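PDB 3HXL: uncharacterized protein DSY3957 from Desulfitobacterium hafniense, which probably forms the contractile sheath of a myovirus-like phage tail. Local coordinates for residues L40-G45 and P61-S66; M50-A55 and T84-R89; T135-A140 and N156-F161; I75-K80 and Y288-D293. All coordinates share one frame; numbering follows the deposited sequence.

Interaction 1 (L40-G45 and P61-S66); sequences LILSWG and PKLGYS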
# COMPACT_ATOMS: atom_id res chain seq x y z
N LEU A 40 3.47 -7.87 5.42
CA LEU A 40 3.17 -9.28 5.22
C LEU A 40 4.19 -10.26 5.76
O LEU A 40 5.38 -9.95 5.89
CB LEU A 40 2.98 -9.60 3.73
CG LEU A 40 1.80 -9.01 2.96
CD1 LEU A 40 1.80 -9.58 1.55
CD2 LEU A 40 0.50 -9.35 3.67
N ILE A 41 3.70 -11.45 6.05
CA ILE A 41 4.53 -12.55 6.51
C ILE A 41 4.75 -13.35 5.23
O ILE A 41 3.80 -13.87 4.65
CB ILE A 41 3.79 -13.39 7.54
CG1 ILE A 41 3.59 -12.55 8.81
CG2 ILE A 41 4.58 -14.66 7.83
CD1 ILE A 41 2.60 -13.14 9.79
N LEU A 42 6.00 -13.44 4.81
CA LEU A 42 6.36 -14.14 3.58
C LEU A 42 7.28 -15.33 3.81
O LEU A 42 7.70 -15.59 4.93
CB LEU A 42 7.01 -13.14 2.61
CG LEU A 42 6.19 -11.89 2.28
CD1 LEU A 42 6.99 -10.94 1.41
CD2 LEU A 42 4.92 -12.32 1.57
N SER A 43 7.59 -16.04 2.73
CA SER A 43 8.47 -17.20 2.81
C SER A 43 9.79 -16.93 2.09
O SER A 43 10.64 -17.82 1.97
CB SER A 43 7.80 -18.42 2.18
OG SER A 43 6.57 -18.71 2.82
N TRP A 44 9.96 -15.70 1.63
CA TRP A 44 11.18 -15.31 0.94
C TRP A 44 11.19 -13.79 0.78
O TRP A 44 10.15 -13.14 0.92
CB TRP A 44 11.21 -15.99 -0.44
CG TRP A 44 12.52 -15.88 -1.17
CD1 TRP A 44 12.84 -14.98 -2.14
CD2 TRP A 44 13.66 -16.73 -1.02
NE1 TRP A 44 14.12 -15.22 -2.61
CE2 TRP A 44 14.63 -16.30 -1.93
CE3 TRP A 44 13.94 -17.83 -0.19
CZ2 TRP A 44 15.89 -16.92 -2.05
CZ3 TRP A 44 15.18 -18.45 -0.31
CH2 TRP A 44 16.14 -17.99 -1.23
N GLY A 45 12.37 -13.24 0.50
CA GLY A 45 12.49 -11.80 0.31
C GLY A 45 13.20 -11.08 1.44
O GLY A 45 13.26 -11.57 2.57
N PRO A 61 12.22 -11.79 -9.17
CA PRO A 61 13.56 -11.47 -8.67
C PRO A 61 13.61 -11.07 -7.19
O PRO A 61 14.45 -11.55 -6.44
CB PRO A 61 14.01 -10.33 -9.59
CG PRO A 61 13.35 -10.68 -10.88
CD PRO A 61 11.95 -11.06 -10.43
N LYS A 62 12.70 -10.18 -6.79
CA LYS A 62 12.66 -9.71 -5.41
C LYS A 62 11.97 -10.65 -4.42
O LYS A 62 12.43 -10.81 -3.29
CB LYS A 62 11.96 -8.35 -5.33
CG LYS A 62 12.74 -7.17 -5.88
CD LYS A 62 11.88 -5.92 -5.83
CE LYS A 62 12.58 -4.71 -6.41
NZ LYS A 62 11.64 -3.56 -6.55
N LEU A 63 10.86 -11.26 -4.83
CA LEU A 63 10.11 -12.12 -3.92
C LEU A 63 10.27 -13.62 -4.06
O LEU A 63 9.67 -14.37 -3.29
CB LEU A 63 8.64 -11.75 -3.99
CG LEU A 63 8.39 -10.26 -3.76
CD1 LEU A 63 6.90 -10.02 -3.81
CD2 LEU A 63 8.98 -9.81 -2.42
N GLY A 64 11.05 -14.05 -5.04
CA GLY A 64 11.28 -15.48 -5.23
C GLY A 64 10.08 -16.29 -5.69
O GLY A 64 10.15 -17.51 -5.78
N TYR A 65 8.98 -15.60 -5.99
CA TYR A 65 7.76 -16.26 -6.44
C TYR A 65 7.20 -15.49 -7.63
O TYR A 65 7.59 -14.35 -7.88
CB TYR A 65 6.72 -16.28 -5.32
CG TYR A 65 6.97 -17.30 -4.24
CD1 TYR A 65 6.68 -18.65 -4.45
CD2 TYR A 65 7.44 -16.91 -2.99
CE1 TYR A 65 6.85 -19.59 -3.44
CE2 TYR A 65 7.62 -17.84 -1.97
CZ TYR A 65 7.32 -19.17 -2.20
OH TYR A 65 7.46 -20.08 -1.18
N SER A 66 6.28 -16.13 -8.35
CA SER A 66 5.64 -15.49 -9.49
C SER A 66 4.42 -14.74 -8.96
O SER A 66 3.87 -15.11 -7.93
CB SER A 66 5.18 -16.55 -10.50
OG SER A 66 4.36 -15.97 -11.50
O HOH W 1 8.09 -13.81 -0.97
O HOH W 2 15.58 -14.30 -4.93
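W44 has CG anti to its backbone N (chi1 -169°), which directs CG toward the end of helix 60-63, and Y65 has CG anti to its carbonyl carbon (chi1 -76°), which directs CG toward the loop at S43 and W44. CD1 of W44 sits 3.4 Å from L63 O and 3.5 Å from G64 CA, so the pyrrole side of the indole meets main-chain atoms of L63 and G64. G64, the first residue past the helix, has positive phi, a conformation that favours glycine. Y65 uses the edge of its ring: S43 CB lies near the ring plane, 3.8 Å from Y65 OH, while W44 CB is 4.3 Å from Y65 CE2.

The loop that follows strand 35-40 is thus packed on a helix end, both within the region related to the N-terminal part of domain III in the T4 sheath protein gp18. Beyond this contact, W44 meets W109 edge-to-face, and its ring also touches that of W158. One water donates to both W44 O and L63 O, each at 2.9 Å, bridging the two backbones. A second accepts from W44 NE1 at the indole edge, in the ring plane. G45 completes the approach, its CA 3.7 Å from K62 O, and L42 CD1 just reaches L63 CD2.

Interaction 2 (M50-A55 and T84-R89); sequences MITIEA and TLLLYR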
# COMPACT_ATOMS: atom_id res chain seq x y z
N MSE A 50 11.52 -1.78 3.41
CA MSE A 50 10.45 -1.47 2.48
C MSE A 50 10.81 -1.80 1.04
O MSE A 50 11.84 -1.37 0.52
CB MSE A 50 10.06 -0.00 2.59
CG MSE A 50 8.63 0.28 2.13
SE MSE A 50 7.26 -0.52 3.26
CE MSE A 50 7.32 0.70 4.73
N ILE A 51 9.94 -2.59 0.41
CA ILE A 51 10.11 -3.01 -0.97
C ILE A 51 9.08 -2.26 -1.80
O ILE A 51 7.90 -2.23 -1.46
CB ILE A 51 9.86 -4.52 -1.11
CG1 ILE A 51 10.87 -5.28 -0.25
CG2 ILE A 51 9.97 -4.96 -2.57
CD1 ILE A 51 10.63 -6.77 -0.18
N THR A 52 9.53 -1.66 -2.89
CA THR A 52 8.64 -0.90 -3.74
C THR A 52 8.36 -1.70 -5.01
O THR A 52 9.28 -2.14 -5.69
CB THR A 52 9.26 0.46 -4.11
OG1 THR A 52 9.46 1.23 -2.92
CG2 THR A 52 8.35 1.23 -5.05
N ILE A 53 7.08 -1.91 -5.29
CA ILE A 53 6.67 -2.66 -6.46
C ILE A 53 5.65 -1.85 -7.25
O ILE A 53 4.62 -1.44 -6.72
CB ILE A 53 6.03 -4.00 -6.07
CG1 ILE A 53 7.02 -4.81 -5.23
CG2 ILE A 53 5.61 -4.77 -7.33
CD1 ILE A 53 6.48 -6.12 -4.72
N GLU A 54 5.96 -1.59 -8.51
CA GLU A 54 5.05 -0.84 -9.37
C GLU A 54 4.15 -1.87 -10.04
O GLU A 54 4.58 -2.99 -10.32
CB GLU A 54 5.82 -0.05 -10.43
CG GLU A 54 6.92 0.88 -9.92
CD GLU A 54 6.43 1.88 -8.89
OE1 GLU A 54 5.37 2.51 -9.11
OE2 GLU A 54 7.12 2.06 -7.86
N ALA A 55 2.90 -1.51 -10.30
CA ALA A 55 1.99 -2.43 -10.95
C ALA A 55 2.64 -2.90 -12.25
O ALA A 55 3.23 -2.10 -12.97
CB ALA A 55 0.65 -1.75 -11.24
N THR A 84 1.28 1.70 -7.01
CA THR A 84 2.51 1.37 -6.30
C THR A 84 2.23 0.72 -4.95
O THR A 84 1.34 1.15 -4.21
CB THR A 84 3.37 2.64 -6.07
OG1 THR A 84 3.63 3.28 -7.32
CG2 THR A 84 4.69 2.27 -5.42
N LEU A 85 2.99 -0.33 -4.65
CA LEU A 85 2.84 -1.03 -3.39
C LEU A 85 4.13 -0.93 -2.59
O LEU A 85 5.22 -1.20 -3.10
CB LEU A 85 2.53 -2.51 -3.62
CG LEU A 85 2.61 -3.42 -2.38
CD1 LEU A 85 1.52 -3.03 -1.39
CD2 LEU A 85 2.45 -4.89 -2.77
N LEU A 86 4.00 -0.51 -1.33
CA LEU A 86 5.14 -0.44 -0.44
C LEU A 86 4.94 -1.67 0.44
O LEU A 86 4.08 -1.70 1.32
CB LEU A 86 5.11 0.86 0.37
CG LEU A 86 5.14 2.15 -0.46
CD1 LEU A 86 5.13 3.35 0.48
CD2 LEU A 86 6.37 2.18 -1.35
N LEU A 87 5.73 -2.70 0.15
CA LEU A 87 5.67 -3.98 0.85
C LEU A 87 6.73 -4.13 1.92
O LEU A 87 7.90 -3.79 1.71
CB LEU A 87 5.82 -5.11 -0.17
CG LEU A 87 5.90 -6.55 0.35
CD1 LEU A 87 4.58 -6.95 1.01
CD2 LEU A 87 6.20 -7.48 -0.82
N TYR A 88 6.33 -4.66 3.07
CA TYR A 88 7.25 -4.85 4.18
C TYR A 88 7.15 -6.29 4.67
O TYR A 88 6.09 -6.72 5.11
CB TYR A 88 6.89 -3.88 5.30
CG TYR A 88 7.89 -3.80 6.42
CD1 TYR A 88 8.97 -2.92 6.36
CD2 TYR A 88 7.74 -4.58 7.57
CE1 TYR A 88 9.88 -2.81 7.41
CE2 TYR A 88 8.64 -4.48 8.63
CZ TYR A 88 9.70 -3.59 8.55
OH TYR A 88 10.57 -3.47 9.60
N ARG A 89 8.24 -7.05 4.58
CA ARG A 89 8.21 -8.42 5.06
C ARG A 89 8.52 -8.41 6.56
O ARG A 89 9.61 -8.02 6.97
CB ARG A 89 9.24 -9.29 4.33
CG ARG A 89 9.15 -10.74 4.76
CD ARG A 89 10.31 -11.59 4.26
NE ARG A 89 10.17 -12.96 4.74
CZ ARG A 89 11.05 -13.93 4.52
NH1 ARG A 89 12.16 -13.69 3.83
NH2 ARG A 89 10.82 -15.14 5.01
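I51 and L87 form a hydrogen-bonded pair at one end of an antiparallel strand pairing in the central mixed sheet, where strand 84-89 has strand 51-54 on one side and strand 35-40, parallel to it, on the other. I51 N donates to L87 O at 2.7 Å, and L87 N returns the bond to I51 O; I53 and L85 repeat the exchange two residues on.

The tight side is the face of I51, I53, L85 and L87. There I53 and L87 run side by side, CD1 to CD2 at 4.1 Å, and L63 of helix 60-63 packs against I51, I53 and L87. The other face, that of T52, E54, T84 and L86, is more mixed. At the strand end beside L86 and Y88, the selenomethionine M50, with chi2 of 66° turning SE back, brings SE to 3.9 Å from L86 CB and touches Y88 CB as well, with helix 185-195 beyond. Further along, the partly exposed T52, E54 and T84 are more open to solvent, and T52 CG2 meets T84 CG2 at 3.8 Å. E54, bent at chi2, turns its carboxylate alongside T84, whose OG1 donates to E54 OE1 at 2.6 Å, on the syn side and 27° out of the carboxylate plane.

Interaction 3 (T135-A140 and N156-F161); sequences TLVDGA and NDWVIF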
# COMPACT_ATOMS: atom_id res chain seq x y z
N THR A 135 21.84 -24.64 -9.79
CA THR A 135 20.91 -24.33 -8.71
C THR A 135 19.51 -24.55 -9.26
O THR A 135 19.10 -23.91 -10.23
CB THR A 135 21.06 -22.86 -8.25
OG1 THR A 135 22.41 -22.62 -7.86
CG2 THR A 135 20.14 -22.58 -7.07
N LEU A 136 18.78 -25.48 -8.65
CA LEU A 136 17.43 -25.79 -9.07
C LEU A 136 16.40 -25.29 -8.08
O LEU A 136 16.60 -25.34 -6.87
CB LEU A 136 17.25 -27.30 -9.25
CG LEU A 136 17.75 -27.96 -10.54
CD1 LEU A 136 19.23 -27.70 -10.74
CD2 LEU A 136 17.46 -29.45 -10.48
N VAL A 137 15.29 -24.81 -8.62
CA VAL A 137 14.17 -24.31 -7.82
C VAL A 137 12.93 -25.00 -8.37
O VAL A 137 12.55 -24.78 -9.52
CB VAL A 137 14.02 -22.79 -7.97
CG1 VAL A 137 12.81 -22.31 -7.17
CG2 VAL A 137 15.28 -22.09 -7.49
N ASP A 138 12.31 -25.83 -7.53
CA ASP A 138 11.13 -26.59 -7.94
C ASP A 138 11.49 -27.45 -9.15
O ASP A 138 10.69 -27.61 -10.06
CB ASP A 138 9.96 -25.67 -8.30
CG ASP A 138 9.34 -25.00 -7.09
OD1 ASP A 138 9.28 -25.64 -6.02
OD2 ASP A 138 8.89 -23.85 -7.22
N GLY A 139 12.71 -27.98 -9.15
CA GLY A 139 13.16 -28.83 -10.24
C GLY A 139 13.69 -28.11 -11.47
O GLY A 139 14.30 -28.73 -12.33
N ALA A 140 13.45 -26.81 -11.56
CA ALA A 140 13.91 -26.03 -12.70
C ALA A 140 15.27 -25.39 -12.44
O ALA A 140 15.48 -24.75 -11.41
CB ALA A 140 12.89 -24.96 -13.05
N ASN A 156 24.42 -16.35 -6.47
CA ASN A 156 23.40 -16.06 -7.48
C ASN A 156 22.20 -15.44 -6.78
O ASN A 156 22.27 -15.10 -5.60
CB ASN A 156 23.01 -17.32 -8.26
CG ASN A 156 22.58 -18.47 -7.36
OD1 ASN A 156 21.69 -18.32 -6.52
ND2 ASN A 156 23.21 -19.62 -7.55
N ASP A 157 21.08 -15.30 -7.49
CA ASP A 157 19.90 -14.69 -6.88
C ASP A 157 19.19 -15.60 -5.89
O ASP A 157 18.23 -15.18 -5.23
CB ASP A 157 18.91 -14.23 -7.96
CG ASP A 157 19.53 -13.28 -8.97
OD1 ASP A 157 20.35 -12.43 -8.58
OD2 ASP A 157 19.17 -13.38 -10.16
N TRP A 158 19.65 -16.84 -5.76
CA TRP A 158 19.00 -17.78 -4.86
C TRP A 158 19.82 -18.27 -3.67
O TRP A 158 19.27 -18.48 -2.59
CB TRP A 158 18.52 -18.99 -5.64
CG TRP A 158 17.44 -18.67 -6.60
CD1 TRP A 158 17.58 -18.34 -7.91
CD2 TRP A 158 16.04 -18.64 -6.32
NE1 TRP A 158 16.34 -18.11 -8.48
CE2 TRP A 158 15.38 -18.29 -7.52
CE3 TRP A 158 15.28 -18.88 -5.17
CZ2 TRP A 158 13.99 -18.17 -7.60
CZ3 TRP A 158 13.89 -18.77 -5.25
CH2 TRP A 158 13.27 -18.42 -6.46
N VAL A 159 21.12 -18.47 -3.87
CA VAL A 159 21.96 -18.96 -2.79
C VAL A 159 23.34 -18.33 -2.71
O VAL A 159 23.81 -17.67 -3.64
CB VAL A 159 22.17 -20.49 -2.88
CG1 VAL A 159 20.83 -21.20 -2.86
CG2 VAL A 159 22.93 -20.83 -4.15
N ILE A 160 23.98 -18.56 -1.57
CA ILE A 160 25.33 -18.07 -1.29
C ILE A 160 26.18 -19.31 -1.09
O ILE A 160 25.80 -20.22 -0.34
CB ILE A 160 25.38 -17.22 0.00
CG1 ILE A 160 24.48 -15.98 -0.14
CG2 ILE A 160 26.81 -16.81 0.30
CD1 ILE A 160 24.92 -15.01 -1.21
N PHE A 161 27.33 -19.37 -1.75
CA PHE A 161 28.23 -20.51 -1.63
C PHE A 161 29.29 -20.23 -0.58
O PHE A 161 29.84 -19.13 -0.52
CB PHE A 161 28.89 -20.80 -2.97
CG PHE A 161 27.93 -21.16 -4.06
CD1 PHE A 161 27.32 -22.41 -4.09
CD2 PHE A 161 27.61 -20.23 -5.05
CE1 PHE A 161 26.42 -22.73 -5.09
CE2 PHE A 161 26.71 -20.55 -6.06
CZ PHE A 161 26.11 -21.80 -6.09
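V137 and W158 meet tip to tip, the valine over one face of the indole, in the beta-sandwich domain where strand 131-137 of one sheet faces the start of strand 159-162 of the other. From V137 CB the two methyls diverge: CG2 stands 3.8 Å from the centroid of the six-membered ring, 14° off its normal, a clear CH-pi contact, and CG1 lies toward the far rim, 4.0 Å from W158 CH2. V137 also opens the type I' turn to A140 that joins strands 131-137 and 140-147.

Next to it, T135 CG2 passes W158 CB at 4.2 Å, and T135 OG1 faces N156, whose ND2 gives it a weak hydrogen bond of 3.1 Å, well bent at 126°. ND2 has a second partner in D143. N156 CG occupies the crowded position between backbone N and carbonyl carbon (chi1 54°), and OD1 accepts from both W158 N (2.6 Å) and V159 N (2.7 Å), an Asx turn and Asx motif together.

The chemistry divides accordingly: the two bonds to OD1 help to hold the N156-V159 turn that leads into strand 159-162, whereas the link between the segments combines valine-indole packing with contacts of T135, its amide bond being weak.

Interaction 4 (I75-K80 and Y288-D293); sequences INEALK and YDEAVD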
# COMPACT_ATOMS: atom_id res chain seq x y z
N ILE A 75 -0.37 -9.52 -2.74
CA ILE A 75 0.37 -8.53 -3.51
C ILE A 75 -0.37 -8.33 -4.83
O ILE A 75 -0.56 -7.21 -5.30
CB ILE A 75 1.82 -9.00 -3.74
CG1 ILE A 75 2.56 -9.02 -2.40
CG2 ILE A 75 2.53 -8.08 -4.73
CD1 ILE A 75 3.94 -9.61 -2.46
N ASN A 76 -0.82 -9.44 -5.42
CA ASN A 76 -1.55 -9.40 -6.67
C ASN A 76 -2.84 -8.59 -6.49
O ASN A 76 -3.13 -7.69 -7.29
CB ASN A 76 -1.87 -10.84 -7.12
CG ASN A 76 -2.66 -10.91 -8.42
OD1 ASN A 76 -3.88 -11.10 -8.42
ND2 ASN A 76 -1.96 -10.73 -9.53
N GLU A 77 -3.59 -8.86 -5.43
CA GLU A 77 -4.84 -8.15 -5.18
C GLU A 77 -4.66 -6.65 -4.93
O GLU A 77 -5.43 -5.84 -5.44
CB GLU A 77 -5.58 -8.79 -4.00
CG GLU A 77 -5.91 -10.26 -4.23
CD GLU A 77 -6.66 -10.49 -5.54
OE1 GLU A 77 -7.84 -10.07 -5.64
OE2 GLU A 77 -6.07 -11.07 -6.48
N ALA A 78 -3.66 -6.28 -4.14
CA ALA A 78 -3.41 -4.88 -3.84
C ALA A 78 -3.07 -4.10 -5.10
O ALA A 78 -3.43 -2.93 -5.22
CB ALA A 78 -2.26 -4.75 -2.84
N LEU A 79 -2.38 -4.74 -6.02
CA LEU A 79 -2.00 -4.06 -7.25
C LEU A 79 -3.04 -4.11 -8.36
O LEU A 79 -2.76 -3.70 -9.49
CB LEU A 79 -0.64 -4.59 -7.73
CG LEU A 79 0.50 -4.04 -6.84
CD1 LEU A 79 1.80 -4.76 -7.13
CD2 LEU A 79 0.65 -2.54 -7.07
N LYS A 80 -4.24 -4.59 -8.05
CA LYS A 80 -5.30 -4.61 -9.06
C LYS A 80 -5.75 -3.18 -9.30
O LYS A 80 -6.05 -2.80 -10.44
CB LYS A 80 -6.48 -5.48 -8.60
CG LYS A 80 -6.30 -6.96 -8.92
CD LYS A 80 -7.44 -7.83 -8.41
CE LYS A 80 -7.28 -9.27 -8.92
NZ LYS A 80 -8.33 -10.19 -8.39
N TYR A 288 -15.54 -5.91 -7.25
CA TYR A 288 -14.22 -6.35 -6.84
C TYR A 288 -13.67 -7.09 -8.05
O TYR A 288 -14.20 -8.13 -8.43
CB TYR A 288 -14.34 -7.30 -5.65
CG TYR A 288 -13.03 -7.85 -5.12
CD1 TYR A 288 -12.18 -8.60 -5.94
CD2 TYR A 288 -12.65 -7.63 -3.80
CE1 TYR A 288 -10.97 -9.10 -5.45
CE2 TYR A 288 -11.45 -8.13 -3.31
CZ TYR A 288 -10.62 -8.86 -4.13
OH TYR A 288 -9.42 -9.33 -3.64
N ASP A 289 -12.60 -6.58 -8.64
CA ASP A 289 -12.01 -7.20 -9.83
C ASP A 289 -11.76 -8.70 -9.72
O ASP A 289 -11.04 -9.15 -8.82
CB ASP A 289 -10.71 -6.49 -10.20
CG ASP A 289 -10.87 -4.99 -10.28
OD1 ASP A 289 -10.40 -4.29 -9.36
OD2 ASP A 289 -11.46 -4.51 -11.27
N GLU A 290 -12.34 -9.46 -10.64
CA GLU A 290 -12.18 -10.93 -10.70
C GLU A 290 -13.16 -11.71 -9.81
O GLU A 290 -13.22 -12.94 -9.89
CB GLU A 290 -10.72 -11.35 -10.40
CG GLU A 290 -10.41 -12.85 -10.54
CD GLU A 290 -8.95 -13.21 -10.26
OE1 GLU A 290 -8.19 -12.33 -9.80
OE2 GLU A 290 -8.57 -14.38 -10.50
N ALA A 291 -13.94 -11.01 -9.00
CA ALA A 291 -14.89 -11.67 -8.10
C ALA A 291 -16.24 -11.97 -8.74
O ALA A 291 -16.76 -11.16 -9.51
CB ALA A 291 -15.08 -10.84 -6.85
N VAL A 292 -16.82 -13.11 -8.39
CA VAL A 292 -18.11 -13.47 -8.94
C VAL A 292 -19.18 -13.71 -7.88
O VAL A 292 -20.35 -13.95 -8.21
CB VAL A 292 -18.00 -14.72 -9.86
CG1 VAL A 292 -17.03 -14.41 -11.00
CG2 VAL A 292 -17.52 -15.93 -9.07
N ASP A 293 -18.80 -13.63 -6.62
CA ASP A 293 -19.76 -13.84 -5.53
C ASP A 293 -19.11 -13.27 -4.27
O ASP A 293 -17.96 -12.85 -4.29
CB ASP A 293 -20.03 -15.34 -5.37
CG ASP A 293 -21.37 -15.64 -4.70
OD1 ASP A 293 -21.98 -14.72 -4.12
OD2 ASP A 293 -21.81 -16.81 -4.74
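A salt-bridge network of E77, K80 and E290 ties the end of helix 73-78, in the gp18 domain III-like region, to a type II turn, Y288 to A291, in the subtilisin-like domain. K80, extended beyond CG, slides past D289 in the opposite direction, its CD 4.0 Å from D289 CB, and delivers NZ among several oxygens. NZ is 2.6 Å from E290 OE1, approaching on the anti side of that carboxylate, and 2.9 Å from D289 O, where it stands above the carbonyl plane. Within its own segment it also bridges to E77 OE1 at 2.8 Å.

That same OE1 accepts a hydrogen bond from Y288 OH at 2.7 Å. It offers its anti lone pair to the tyrosine and its syn one to the lysine. The E77 carboxylate lies nearly coplanar with the Y288 ring, 9° apart, and meets it at the edge; W269 stacks on that ring. E77 OE2 has a further salt bridge to R73.

Two carboxylates come close here, E77 OE2 and E290 OE1 at 4.1 Å, and the ammonium that both contact should offset their repulsion. Its positive charge would favour the ionised form of both glutamates.

Interactions 1, 2 and 4 adjoin one another, while interaction 3 lies out in the beta-sandwich domain, its centre about 30 Å from that of the chain. R89, at the end of the strand in interaction 2, reaches the loop of interaction 1, with NH1 2.7 Å from G45 O in a probable hydrogen bond. I75 connects three contacts: its CD1 is 3.3 Å from L63 CD1 and 3.5 Å from L87 CD2, so helix 73-78, whose end carries interaction 4, backs onto the packed face of the sheet. Interaction 1 also touches interaction 3, where W44 CH2 is 3.4 Å from W158 O. Interactions 3 and 4 have centres about 31 Å apart and do not touch.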